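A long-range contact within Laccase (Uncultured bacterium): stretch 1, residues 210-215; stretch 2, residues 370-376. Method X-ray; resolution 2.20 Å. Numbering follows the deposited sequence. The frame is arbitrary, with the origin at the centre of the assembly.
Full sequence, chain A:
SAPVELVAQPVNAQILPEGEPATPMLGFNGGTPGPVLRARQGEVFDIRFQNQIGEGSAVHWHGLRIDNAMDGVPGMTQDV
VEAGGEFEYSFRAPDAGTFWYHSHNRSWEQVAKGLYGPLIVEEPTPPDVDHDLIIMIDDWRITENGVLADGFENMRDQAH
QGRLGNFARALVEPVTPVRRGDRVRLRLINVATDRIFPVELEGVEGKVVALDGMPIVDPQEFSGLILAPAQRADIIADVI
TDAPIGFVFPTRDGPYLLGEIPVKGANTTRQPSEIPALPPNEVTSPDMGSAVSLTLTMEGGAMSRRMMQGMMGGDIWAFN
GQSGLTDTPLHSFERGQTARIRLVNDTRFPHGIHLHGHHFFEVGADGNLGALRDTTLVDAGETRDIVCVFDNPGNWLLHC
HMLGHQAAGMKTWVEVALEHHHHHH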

# COMPACT_ATOMS: atom_id res chain seq x y z
N ALA A 210 0.16 2.10 -13.23
CA ALA A 210 -0.58 1.11 -12.42
C ALA A 210 -1.18 1.71 -11.15
O ALA A 210 -0.68 2.70 -10.62
CB ALA A 210 0.33 -0.09 -12.06
N LEU A 211 -2.26 1.10 -10.67
CA LEU A 211 -2.78 1.42 -9.33
C LEU A 211 -2.98 0.14 -8.52
O LEU A 211 -3.52 -0.86 -9.05
CB LEU A 211 -4.07 2.23 -9.39
CG LEU A 211 -4.05 3.51 -10.25
CD1 LEU A 211 -5.47 3.95 -10.62
CD2 LEU A 211 -3.30 4.64 -9.56
N ASP A 212 -2.54 0.18 -7.26
CA ASP A 212 -2.68 -0.98 -6.37
C ASP A 212 -2.14 -2.28 -6.99
O ASP A 212 -2.73 -3.36 -6.87
CB ASP A 212 -4.13 -1.12 -5.91
CG ASP A 212 -4.59 0.06 -5.05
OD1 ASP A 212 -3.78 0.96 -4.76
OD2 ASP A 212 -5.77 0.08 -4.65
N GLY A 213 -1.00 -2.19 -7.65
CA GLY A 213 -0.38 -3.37 -8.23
C GLY A 213 -1.01 -3.81 -9.54
O GLY A 213 -0.57 -4.78 -10.13
N MET A 214 -2.03 -3.09 -10.01
CA MET A 214 -2.76 -3.46 -11.24
C MET A 214 -2.59 -2.46 -12.36
O MET A 214 -3.08 -1.33 -12.25
CB MET A 214 -4.26 -3.68 -10.98
CG MET A 214 -4.55 -4.82 -10.04
SD MET A 214 -4.16 -6.41 -10.78
CE MET A 214 -3.98 -7.39 -9.29
N PRO A 215 -1.90 -2.87 -13.44
CA PRO A 215 -1.68 -2.07 -14.64
C PRO A 215 -2.98 -1.54 -15.25
O PRO A 215 -3.98 -2.25 -15.28
CB PRO A 215 -1.03 -3.07 -15.61
CG PRO A 215 -0.42 -4.09 -14.73
CD PRO A 215 -1.36 -4.23 -13.57
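Stretch 2 370-376: GALRDTT

Stretch 1 is a tight β-hairpin whose tip meets stretch 2, an extended segment; no two touching residues are closer than 158 in sequence, and the contact buries 373 Å² in all. Strand residues 210-211 and 214-215 are joined by a type I' turn from L211 to M214, closed by backbone hydrogen bonds from M214 N to L211 O (2.8 Å) and from L211 N to M214 O (3.0 Å). D212 (φ/ψ 52/41) and G213 (79/0) take the left-handed conformations such a turn demands; at the angles of G213 a CB would be jammed against the carbonyl O of D212, which calls for glycine. Stretch 2 runs as strand through 370-373, breaks at D374 (-116/-6) and resumes as strand at 375-376. Overall it heads obliquely from the hairpin's base toward its tip, broadly with strand 210-211 and against 214-215. The CA atoms of D212 and R373 lie 5.5 Å apart, those of M214 and L372 7.1 Å, and no direct backbone-to-backbone hydrogen bond joins the stretches.

D212 is the centre of the contact. Its CA-to-CB bond points toward stretch 2, and chi1 m with chi2 near 0° (-3°) carries the carboxylate into the break at D374. There D212 OD2 accepts a hydrogen bond from D374 N (3.0 Å) and a weak one from T375 N (3.5 Å), although the position of OD2 is less sure because it is modelled too close to a neighbour. D212 OD1 forms a salt bridge with R373 NH1 (2.9 Å), lying near the guanidinium plane at its edge. The CA-to-CB bond of R373 points away overall, though CB touches stretch 1; successive m rotamers at chi1 and chi2 fold the chain back, and a t chi3 extends it to that carboxylate; L211 CB covers one guanidinium face, 4.0 Å from R373 NH1. D374, chi1 p, has its OD1 3.9 Å from D212 OD2, a proximity of like charges; that OD1 accepts a hydrogen bond from T375 OG1 (2.8 Å), the threonine being in rotamer m.

Apolar contacts lie beside this polar centre, further down the hairpin. L211, chi1 m and chi2 t, points toward stretch 2 and brings CD1 to 4.3 Å from A371 CB. L372 leaves its backbone sideways, but with chi1 t and chi2 p its end comes nearer, placing CD2 4.0 Å from M214 CG. M214 also sets out toward stretch 2; its m, m, t rotamers then lead the end of the side chain away, so CG makes the nearest approach. Water 1 sits between the backbones, its O 2.7 Å from M214 O and 2.8 Å from L372 O.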

# COMPACT_ATOMS: atom_id res chain seq x y z
N GLY A 370 -14.62 1.81 -12.95
CA GLY A 370 -13.47 2.72 -12.96
C GLY A 370 -12.22 1.97 -12.50
O GLY A 370 -11.90 0.89 -13.03
N ALA A 371 -11.52 2.55 -11.53
CA ALA A 371 -10.28 1.98 -11.01
C ALA A 371 -10.50 0.62 -10.38
O ALA A 371 -11.49 0.39 -9.68
CB ALA A 371 -9.62 2.93 -9.97
N LEU A 372 -9.59 -0.29 -10.70
CA LEU A 372 -9.52 -1.58 -10.08
C LEU A 372 -8.46 -1.43 -9.01
O LEU A 372 -7.32 -1.04 -9.29
CB LEU A 372 -9.13 -2.64 -11.12
CG LEU A 372 -8.86 -4.04 -10.57
CD1 LEU A 372 -10.13 -4.71 -10.12
CD2 LEU A 372 -8.21 -4.90 -11.63
N ARG A 373 -8.87 -1.71 -7.78
CA ARG A 373 -8.13 -1.35 -6.58
C ARG A 373 -8.15 -2.54 -5.63
O ARG A 373 -8.93 -3.46 -5.83
CB ARG A 373 -8.85 -0.19 -5.86
CG ARG A 373 -8.69 1.21 -6.47
CD ARG A 373 -7.42 1.86 -5.85
NE ARG A 373 -7.26 3.23 -6.27
CZ ARG A 373 -6.15 3.95 -6.21
NH1 ARG A 373 -5.01 3.44 -5.72
NH2 ARG A 373 -6.21 5.20 -6.66
N ASP A 374 -7.33 -2.52 -4.58
CA ASP A 374 -7.55 -3.45 -3.49
C ASP A 374 -7.90 -2.68 -2.20
O ASP A 374 -8.28 -3.29 -1.19
CB ASP A 374 -6.38 -4.47 -3.33
CG ASP A 374 -5.03 -3.80 -3.06
OD1 ASP A 374 -4.98 -2.85 -2.22
OD2 ASP A 374 -4.01 -4.23 -3.69
N THR A 375 -7.82 -1.35 -2.27
CA THR A 375 -8.07 -0.48 -1.14
C THR A 375 -8.75 0.76 -1.67
O THR A 375 -8.27 1.36 -2.64
CB THR A 375 -6.72 0.01 -0.51
OG1 THR A 375 -5.88 -1.12 -0.22
CG2 THR A 375 -6.92 0.83 0.76
N THR A 376 -9.83 1.16 -1.03
CA THR A 376 -10.54 2.33 -1.47
C THR A 376 -10.83 3.30 -0.33
O THR A 376 -10.47 3.04 0.81
CB THR A 376 -11.80 1.96 -2.26
OG1 THR A 376 -12.35 3.14 -2.82
CG2 THR A 376 -12.83 1.23 -1.39
O HOH W 1 -5.51 -0.61 -11.39